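Local coordinates for De novo designed protein CA01 (Synthetic construct, PDB 5E6G), which is a de novo designed five-helix protein with no known natural function, built with design strategies inspired by evolution, at residues 24-27 with 28-31; 104-107 with 108-112; 117-120 with 121-125. All coordinates share one frame; numbering follows the deposited sequence.

Along the chain the order is interaction 1, near the start of helix 24-50, then interaction 2, in the middle and later turns of helix 97-115, then interaction 3, which runs from the following loop into helix 121-130. Interactions 1 and 2 do not touch; their centres lie about 16 Å apart and their nearest atoms about 8 Å. Interaction 3 sits against both, with centres about 10 Å from interaction 1 and about 11 Å from interaction 2. Ile30 meets the Phe124 ring from one helix and Leu110 meets the Phe124 backbone from another, which packs the short last helix of this all-helical chain against the two longer ones.

Interaction 1: residues 24-27 with 28-31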
ATOM      1  N   GLU A  24      16.519   1.211   8.100  1.00 54.15           N
ATOM      2  CA  GLU A  24      15.666   0.699   9.164  1.00 54.18           C
ATOM      3  C   GLU A  24      14.843   1.845   9.732  1.00 43.98           C
ATOM      4  O   GLU A  24      13.714   1.652  10.188  1.00 38.44           O
ATOM      5  CB  GLU A  24      16.496   0.041  10.266  1.00 51.32           C
ATOM      6  CG  GLU A  24      17.021  -1.341   9.914  1.00 61.77           C
ATOM      7  CD  GLU A  24      15.909  -2.344   9.669  1.00 66.07           C
ATOM      8  OE1 GLU A  24      15.126  -2.610  10.606  1.00 59.38           O
ATOM      9  OE2 GLU A  24      15.817  -2.860   8.534  1.00 57.35           O
ATOM     10  N   GLN A  25      15.425   3.039   9.712  1.00 47.32           N
ATOM     11  CA  GLN A  25      14.700   4.245  10.082  1.00 59.29           C
ATOM     12  C   GLN A  25      13.613   4.502   9.050  1.00 47.70           C
ATOM     13  O   GLN A  25      12.488   4.872   9.391  1.00 46.42           O
ATOM     14  CB  GLN A  25      15.640   5.448  10.175  1.00 62.54           C
ATOM     15  CG  GLN A  25      14.938   6.746  10.546  1.00 76.04           C
ATOM     16  CD  GLN A  25      14.224   6.661  11.880  1.00 78.60           C
ATOM     17  OE1 GLN A  25      14.744   6.092  12.840  1.00 79.87           O
ATOM     18  NE2 GLN A  25      13.020   7.221  11.945  1.00 73.99           N
ATOM     19  N   MET A  26      13.962   4.303   7.783  1.00 48.54           N
ATOM     20  CA  MET A  26      13.013   4.472   6.693  1.00 53.26           C
ATOM     21  C   MET A  26      11.862   3.488   6.814  1.00 41.97           C
ATOM     22  O   MET A  26      10.700   3.858   6.642  1.00 48.37           O
ATOM     23  CB  MET A  26      13.700   4.294   5.339  1.00 64.41           C
ATOM     24  CG  MET A  26      14.523   5.488   4.876  1.00 81.70           C
ATOM     25  SD  MET A  26      13.706   7.086   5.084  1.00 99.40           S
ATOM     26  CE  MET A  26      12.055   6.721   4.463  1.00 70.86           C
ATOM     27  N   ALA A  27      12.188   2.234   7.110  1.00 43.28           N
ATOM     28  CA  ALA A  27      11.177   1.201   7.277  1.00 37.32           C
ATOM     29  C   ALA A  27      10.220   1.558   8.409  1.00 33.77           C
ATOM     30  O   ALA A  27       9.021   1.304   8.322  1.00 33.98           O
ATOM     31  CB  ALA A  27      11.833  -0.142   7.542  1.00 42.30           C
ATOM     32  N   GLU A  28      10.756   2.154   9.469  1.00 40.88           N
ATOM     33  CA  GLU A  28       9.950   2.545  10.622  1.00 43.74           C
ATOM     34  C   GLU A  28       8.970   3.656  10.256  1.00 39.57           C
ATOM     35  O   GLU A  28       7.810   3.630  10.665  1.00 39.10           O
ATOM     36  CB  GLU A  28      10.854   2.992  11.777  1.00 46.45           C
ATOM     37  CG  GLU A  28      10.110   3.515  13.003  1.00 45.86           C
ATOM     38  CD  GLU A  28       9.150   2.497  13.591  1.00 50.30           C
ATOM     39  OE1 GLU A  28       9.344   1.285  13.360  1.00 49.18           O
ATOM     40  OE2 GLU A  28       8.198   2.910  14.288  1.00 58.35           O
ATOM     41  N   GLU A  29       9.441   4.631   9.483  1.00 38.78           N
ATOM     42  CA  GLU A  29       8.591   5.724   9.022  1.00 46.90           C
ATOM     43  C   GLU A  29       7.441   5.207   8.161  1.00 46.59           C
ATOM     44  O   GLU A  29       6.299   5.640   8.310  1.00 41.62           O
ATOM     45  CB  GLU A  29       9.407   6.746   8.227  1.00 53.88           C
ATOM     46  CG  GLU A  29      10.334   7.606   9.072  1.00 65.49           C
ATOM     47  CD  GLU A  29      11.156   8.572   8.237  1.00 72.28           C
ATOM     48  OE1 GLU A  29      10.776   8.832   7.074  1.00 68.17           O
ATOM     49  OE2 GLU A  29      12.185   9.069   8.740  1.00 79.91           O
ATOM     50  N   ILE A  30       7.755   4.278   7.263  1.00 43.66           N
ATOM     51  CA  ILE A  30       6.761   3.722   6.352  1.00 38.21           C
ATOM     52  C   ILE A  30       5.719   2.905   7.116  1.00 34.11           C
ATOM     53  O   ILE A  30       4.530   2.975   6.810  1.00 36.04           O
ATOM     54  CB  ILE A  30       7.428   2.847   5.264  1.00 32.02           C
ATOM     55  CG1 ILE A  30       8.306   3.720   4.365  1.00 34.88           C
ATOM     56  CG2 ILE A  30       6.376   2.120   4.421  1.00 22.40           C
ATOM     57  CD1 ILE A  30       9.180   2.949   3.398  1.00 37.75           C
ATOM     58  N   ARG A  31       6.164   2.136   8.106  1.00 28.33           N
ATOM     59  CA  ARG A  31       5.245   1.340   8.917  1.00 29.17           C
ATOM     60  C   ARG A  31       4.293   2.241   9.698  1.00 35.40           C
ATOM     61  O   ARG A  31       3.114   1.923   9.863  1.00 35.82           O
ATOM     62  CB  ARG A  31       6.012   0.434   9.885  1.00 43.41           C
ATOM     63  CG  ARG A  31       6.654  -0.783   9.232  1.00 42.04           C
ATOM     64  CD  ARG A  31       7.055  -1.821  10.268  1.00 38.69           C
ATOM     65  NE  ARG A  31       8.008  -1.299  11.248  1.00 53.97           N
ATOM     66  CZ  ARG A  31       9.331  -1.370  11.130  1.00 53.70           C
ATOM     67  NH1 ARG A  31       9.889  -1.941  10.069  1.00 51.52           N
ATOM     68  NH2 ARG A  31      10.106  -0.865  12.081  1.00 54.74           N
TER
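Ile30 packs tightly on the backbone carbonyl of Met26, one turn earlier in helix 24-50, and with Ala27 it forms the buried side of the contact. The Ile30 amide donates to Met26 O at 3.0 Å. CG1 of Ile30 lies over the same oxygen, 3.3 Å from Met26 O. With CG1 anti to the carbonyl carbon (chi1 -66°), this branch runs back beside the backbone N and reaches the preceding turn. Arg31 repeats the arrangement on Ala27: its amide donates to Ala27 O, its CG packs on that carbonyl oxygen, and the guanidinium then bends round so that Ala27 O lies over one face, off toward the rim. NH1 of Arg31 comes 3.7 Å from Ala27 CB.

These i to i+4 bonds, with Glu28 to Glu24 and Glu29 to Gln25 completing the set, are those of an alpha-helix in its first turns. Beyond the segments, Ile30 and Met26 both touch Leu114 of helix 97-115, while Arg31 lies on Tyr71, Leu74 and Ala75 of helix 54-75.

The solvent side, with exposed Gln25 and Glu24, is looser. Gln25 and Glu29 pass each other at a slant, amide and carboxylate planes 58° apart, and NE2 of Gln25 comes no nearer than 3.8 Å to OE2 of Glu29. The other carboxylate oxygen, Glu29 OE1, lies 3.6 Å from the Met26 methyl CE, which Met26 brings round by bends at chi2 and chi3. On the flank with Glu28, a salt bridge ties the arginine: Arg31 NH2 donates to Glu28 OE1 at 2.6 Å, a short but bent bond, the acid oxygen tilted out of the guanidinium plane. Glu24 OE1 stays 5.3 Å from Arg31 NH1, where opposite charges may attract weakly, though they do not touch.

Interaction 2: residues 104-107 with 108-112; sequences RAKG and EELVK
The amide of Leu110 donates to Lys106 O at 2.7 Å, in the carbonyl plane, one of four i to i+4 bonds that make this part of helix 97-115 a regular alpha-helix. Val111 N reaches Gly107 O at 2.8 Å, and Glu108 N meets Arg104 O in the straightest bond of the set, 167°. Arg104 and Glu108 lie side by side and point the same way, yet their charged ends do not meet: Arg104 NH1 and Glu108 OE2 each bond Gln85, whose amide thus links the two side chains. A water accepts from Lys106 NZ at 3.0 Å and gives a weak bond to Glu109 OE2.

Packing takes over along Lys106, whose bend at chi2 (60°) carries the aliphatic chain across Leu110, CG against CD1 and CE against CD2. Outside the segments Leu110 also touches Phe124, Gln127 and Leu128 of helix 121-130, and Lys106 makes a cation-pi contact with Tyr131. Putting an alanine at Leu110 would probably open a gap beneath the lysine chain and leave Phe124 and Leu128 less well covered. At Val111, methyl CG2 rests 3.3 Å from Gly107 O.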
ATOM      1  N   ARG A 104       2.875  -3.185  -8.085  1.00 20.92           N
ATOM      2  CA  ARG A 104       4.252  -3.620  -8.306  1.00 23.56           C
ATOM      3  C   ARG A 104       5.057  -2.592  -9.096  1.00 22.17           C
ATOM      4  O   ARG A 104       6.160  -2.215  -8.698  1.00 24.96           O
ATOM      5  CB  ARG A 104       4.278  -4.959  -9.045  1.00 18.95           C
ATOM      6  CG  ARG A 104       5.654  -5.612  -9.083  1.00 25.81           C
ATOM      7  CD  ARG A 104       5.754  -6.653 -10.186  1.00 23.94           C
ATOM      8  NE  ARG A 104       4.782  -7.731 -10.025  1.00 28.84           N
ATOM      9  CZ  ARG A 104       4.954  -8.786  -9.233  1.00 32.22           C
ATOM     10  NH1 ARG A 104       6.060  -8.912  -8.510  1.00 27.57           N
ATOM     11  NH2 ARG A 104       4.012  -9.716  -9.158  1.00 47.65           N
ATOM     12  N   ALA A 105       4.503  -2.151 -10.221  1.00 23.20           N
ATOM     13  CA  ALA A 105       5.193  -1.215 -11.103  1.00 26.85           C
ATOM     14  C   ALA A 105       5.440   0.118 -10.404  1.00 27.70           C
ATOM     15  O   ALA A 105       6.529   0.684 -10.498  1.00 27.01           O
ATOM     16  CB  ALA A 105       4.393  -1.005 -12.379  1.00 24.40           C
ATOM     17  N   LYS A 106       4.427   0.613  -9.701  1.00 26.34           N
ATOM     18  CA  LYS A 106       4.555   1.861  -8.959  1.00 26.76           C
ATOM     19  C   LYS A 106       5.535   1.706  -7.800  1.00 26.06           C
ATOM     20  O   LYS A 106       6.335   2.603  -7.524  1.00 23.28           O
ATOM     21  CB  LYS A 106       3.193   2.318  -8.436  1.00 25.82           C
ATOM     22  CG  LYS A 106       3.222   3.645  -7.685  1.00 31.92           C
ATOM     23  CD  LYS A 106       3.724   4.779  -8.566  1.00 27.81           C
ATOM     24  CE  LYS A 106       3.610   6.121  -7.861  1.00 32.15           C
ATOM     25  NZ  LYS A 106       3.932   7.259  -8.768  1.00 49.26           N
ATOM     26  N   GLY A 107       5.463   0.566  -7.121  1.00 25.14           N
ATOM     27  CA  GLY A 107       6.355   0.285  -6.014  1.00 28.38           C
ATOM     28  C   GLY A 107       7.812   0.358  -6.432  1.00 25.44           C
ATOM     29  O   GLY A 107       8.619   1.011  -5.775  1.00 23.71           O
ATOM     30  N   GLU A 108       8.140  -0.310  -7.534  1.00 24.50           N
ATOM     31  CA  GLU A 108       9.497  -0.300  -8.070  1.00 26.58           C
ATOM     32  C   GLU A 108       9.948   1.122  -8.376  1.00 26.58           C
ATOM     33  O   GLU A 108      11.103   1.481  -8.152  1.00 30.04           O
ATOM     34  CB  GLU A 108       9.577  -1.159  -9.334  1.00 21.57           C
ATOM     35  CG  GLU A 108       9.429  -2.648  -9.074  1.00 37.29           C
ATOM     36  CD  GLU A 108       9.283  -3.455 -10.347  1.00 28.31           C
ATOM     37  OE1 GLU A 108       9.465  -2.883 -11.441  1.00 42.05           O
ATOM     38  OE2 GLU A 108       8.980  -4.662 -10.252  1.00 28.43           O
ATOM     39  N   GLU A 109       9.021   1.924  -8.885  1.00 31.43           N
ATOM     40  CA  GLU A 109       9.296   3.317  -9.204  1.00 28.90           C
ATOM     41  C   GLU A 109       9.510   4.119  -7.924  1.00 28.34           C
ATOM     42  O   GLU A 109      10.389   4.977  -7.860  1.00 25.89           O
ATOM     43  CB  GLU A 109       8.144   3.907 -10.025  1.00 34.01           C
ATOM     44  CG  GLU A 109       8.490   5.188 -10.769  1.00 64.44           C
ATOM     45  CD  GLU A 109       7.455   5.558 -11.820  1.00 78.48           C
ATOM     46  OE1 GLU A 109       6.748   4.654 -12.319  1.00 75.19           O
ATOM     47  OE2 GLU A 109       7.348   6.757 -12.149  1.00 76.23           O
ATOM     48  N   LEU A 110       8.706   3.825  -6.905  1.00 26.17           N
ATOM     49  CA  LEU A 110       8.794   4.527  -5.628  1.00 26.09           C
ATOM     50  C   LEU A 110      10.071   4.180  -4.867  1.00 25.52           C
ATOM     51  O   LEU A 110      10.625   5.026  -4.168  1.00 26.51           O
ATOM     52  CB  LEU A 110       7.577   4.206  -4.757  1.00 32.39           C
ATOM     53  CG  LEU A 110       6.255   4.873  -5.144  1.00 34.18           C
ATOM     54  CD1 LEU A 110       5.118   4.315  -4.302  1.00 25.22           C
ATOM     55  CD2 LEU A 110       6.335   6.385  -4.989  1.00 41.18           C
ATOM     56  N   VAL A 111      10.523   2.934  -4.987  1.00 28.45           N
ATOM     57  CA  VAL A 111      11.773   2.508  -4.364  1.00 27.21           C
ATOM     58  C   VAL A 111      12.927   3.347  -4.901  1.00 37.53           C
ATOM     59  O   VAL A 111      13.747   3.855  -4.135  1.00 34.06           O
ATOM     60  CB  VAL A 111      12.048   1.005  -4.616  1.00 28.15           C
ATOM     61  CG1 VAL A 111      13.510   0.651  -4.326  1.00 25.38           C
ATOM     62  CG2 VAL A 111      11.119   0.147  -3.772  1.00 19.33           C
ATOM     63  N   LYS A 112      12.977   3.480  -6.223  1.00 35.18           N
ATOM     64  CA  LYS A 112      13.957   4.328  -6.892  1.00 33.47           C
ATOM     65  C   LYS A 112      13.961   5.740  -6.325  1.00 45.28           C
ATOM     66  O   LYS A 112      15.008   6.274  -5.967  1.00 39.60           O
ATOM     67  CB  LYS A 112      13.665   4.387  -8.391  1.00 44.01           C
ATOM     68  CG  LYS A 112      14.164   3.196  -9.191  1.00 42.83           C
ATOM     69  CD  LYS A 112      13.264   2.903 -10.394  1.00 54.40           C
ATOM     70  CE  LYS A 112      12.854   4.166 -11.151  1.00 58.30           C
ATOM     71  NZ  LYS A 112      12.025   3.852 -12.349  1.00 63.14           N
TER
HETATM   72  O   HOH W   1       6.940   7.601  -8.989  1.00 43.82           O

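Interaction 3: residues 117-120 with 121-125; sequences GKVT and GEEFA
Thr120 and Glu123 are brought together by two first torsions. In Thr120, chi1 of 61° sets OG1 between the backbone N and the carbonyl carbon, facing the start of the helix. In Glu123, CG lies anti to the carbonyl carbon (chi1 -72°) and the chain runs extended beyond it, which sends the carboxylate back toward Thr120.

The result is a capping box with Thr120 as N-cap. The Glu123 amide donates to Thr120 OG1 at 3.2 Å, nearly straight at 169°, while Thr120 N donates in return to Glu123 OE1 at 2.9 Å. The threonine hydroxyl adds a longer bond to the same oxygen, OG1 to OE1 at 3.3 Å, on its anti lone pair; the backbone N also comes from the anti side, but well out of the carboxylate plane. Two donors therefore grip one carboxylate oxygen, which should limit rotation of the acid, and its negative charge probably interacts favourably with the partly positive N-terminal end of the helix. The first backbone turn is closed by Phe124 N on Thr120 O at 2.8 Å.

Val119 flanks the box on its inner side, CB to CB at 3.9 Å from Glu123, with the Val119 CA itself 3.4 Å from Glu123 OE1. Just upstream, Gly117 takes a positive phi as the C-prime residue of the Schellman motif ending helix 97-115, so one helix is terminated and the next begun within a few residues.

Behind the cap, Phe124 projects into the core, touching Leu114 of helix 97-115, Ile30 of helix 24-50, and Ile80 and Val84 of helix 80-93; Ala125 packs on Ala33 and Ile37 of helix 24-50, and Val119 lies on Arg113 of helix 97-115.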
ATOM      1  N   GLY A 117      16.212   9.823  -2.449  1.00 57.13           N
ATOM      2  CA  GLY A 117      15.811  10.910  -1.572  1.00 58.25           C
ATOM      3  C   GLY A 117      14.709  11.830  -2.069  1.00 50.96           C
ATOM      4  O   GLY A 117      14.448  12.863  -1.452  1.00 50.15           O
ATOM      5  N   LYS A 118      14.053  11.464  -3.165  1.00 52.62           N
ATOM      6  CA  LYS A 118      13.049  12.336  -3.776  1.00 48.70           C
ATOM      7  C   LYS A 118      11.664  12.207  -3.137  1.00 58.01           C
ATOM      8  O   LYS A 118      10.750  12.955  -3.485  1.00 60.05           O
ATOM      9  CB  LYS A 118      12.952  12.047  -5.274  1.00 55.10           C
ATOM     10  CG  LYS A 118      14.116  12.596  -6.077  1.00 51.11           C
ATOM     11  CD  LYS A 118      14.143  12.005  -7.468  1.00 70.34           C
ATOM     12  CE  LYS A 118      15.073  12.781  -8.378  1.00 80.74           C
ATOM     13  NZ  LYS A 118      15.156  12.154  -9.721  1.00 79.32           N
ATOM     14  N   VAL A 119      11.510  11.262  -2.213  1.00 59.90           N
ATOM     15  CA  VAL A 119      10.265  11.122  -1.456  1.00 51.27           C
ATOM     16  C   VAL A 119      10.540  10.676  -0.026  1.00 49.96           C
ATOM     17  O   VAL A 119      11.562  10.047   0.251  1.00 60.56           O
ATOM     18  CB  VAL A 119       9.293  10.107  -2.106  1.00 50.79           C
ATOM     19  CG1 VAL A 119       8.835  10.596  -3.471  1.00 63.26           C
ATOM     20  CG2 VAL A 119       9.937   8.728  -2.211  1.00 54.31           C
ATOM     21  N   THR A 120       9.617  11.002   0.873  1.00 43.89           N
ATOM     22  CA  THR A 120       9.720  10.592   2.269  1.00 50.35           C
ATOM     23  C   THR A 120       9.041   9.246   2.477  1.00 45.27           C
ATOM     24  O   THR A 120       8.369   8.735   1.581  1.00 42.22           O
ATOM     25  CB  THR A 120       9.079  11.623   3.217  1.00 50.21           C
ATOM     26  OG1 THR A 120       7.688  11.764   2.905  1.00 50.34           O
ATOM     27  CG2 THR A 120       9.769  12.971   3.093  1.00 60.72           C
ATOM     28  N   GLY A 121       9.216   8.681   3.667  1.00 40.86           N
ATOM     29  CA  GLY A 121       8.584   7.423   4.015  1.00 45.23           C
ATOM     30  C   GLY A 121       7.074   7.523   3.936  1.00 44.20           C
ATOM     31  O   GLY A 121       6.403   6.583   3.509  1.00 36.65           O
ATOM     32  N   GLU A 122       6.540   8.671   4.345  1.00 46.49           N
ATOM     33  CA  GLU A 122       5.102   8.905   4.299  1.00 39.79           C
ATOM     34  C   GLU A 122       4.613   8.965   2.858  1.00 32.12           C
ATOM     35  O   GLU A 122       3.625   8.324   2.508  1.00 35.11           O
ATOM     36  CB  GLU A 122       4.740  10.198   5.030  1.00 47.76           C
ATOM     37  CG  GLU A 122       3.241  10.444   5.133  1.00 53.54           C
ATOM     38  CD  GLU A 122       2.904  11.690   5.929  1.00 69.85           C
ATOM     39  OE1 GLU A 122       3.841  12.380   6.384  1.00 69.29           O
ATOM     40  OE2 GLU A 122       1.701  11.978   6.099  1.00 87.80           O
ATOM     41  N   GLU A 123       5.306   9.743   2.030  1.00 34.21           N
ATOM     42  CA  GLU A 123       4.987   9.841   0.607  1.00 37.59           C
ATOM     43  C   GLU A 123       5.025   8.471  -0.056  1.00 38.50           C
ATOM     44  O   GLU A 123       4.133   8.116  -0.826  1.00 34.14           O
ATOM     45  CB  GLU A 123       5.963  10.779  -0.104  1.00 39.61           C
ATOM     46  CG  GLU A 123       5.781  12.250   0.225  1.00 54.50           C
ATOM     47  CD  GLU A 123       6.795  13.130  -0.483  1.00 61.36           C
ATOM     48  OE1 GLU A 123       7.955  13.195  -0.022  1.00 51.80           O
ATOM     49  OE2 GLU A 123       6.435  13.752  -1.505  1.00 56.65           O
ATOM     50  N   PHE A 124       6.076   7.714   0.245  1.00 38.20           N
ATOM     51  CA  PHE A 124       6.231   6.358  -0.266  1.00 34.59           C
ATOM     52  C   PHE A 124       5.011   5.513   0.077  1.00 29.32           C
ATOM     53  O   PHE A 124       4.434   4.860  -0.790  1.00 31.77           O
ATOM     54  CB  PHE A 124       7.499   5.715   0.308  1.00 33.13           C
ATOM     55  CG  PHE A 124       7.725   4.301  -0.149  1.00 32.39           C
ATOM     56  CD1 PHE A 124       7.133   3.241   0.516  1.00 28.10           C
ATOM     57  CD2 PHE A 124       8.537   4.033  -1.238  1.00 31.53           C
ATOM     58  CE1 PHE A 124       7.340   1.940   0.097  1.00 29.77           C
ATOM     59  CE2 PHE A 124       8.749   2.733  -1.661  1.00 18.72           C
ATOM     60  CZ  PHE A 124       8.151   1.686  -0.992  1.00 24.36           C
ATOM     61  N   ALA A 125       4.619   5.538   1.345  1.00 27.38           N
ATOM     62  CA  ALA A 125       3.497   4.737   1.816  1.00 27.36           C
ATOM     63  C   ALA A 125       2.196   5.122   1.117  1.00 34.79           C
ATOM     64  O   ALA A 125       1.459   4.259   0.648  1.00 24.10           O
ATOM     65  CB  ALA A 125       3.346   4.878   3.324  1.00 36.72           C
TER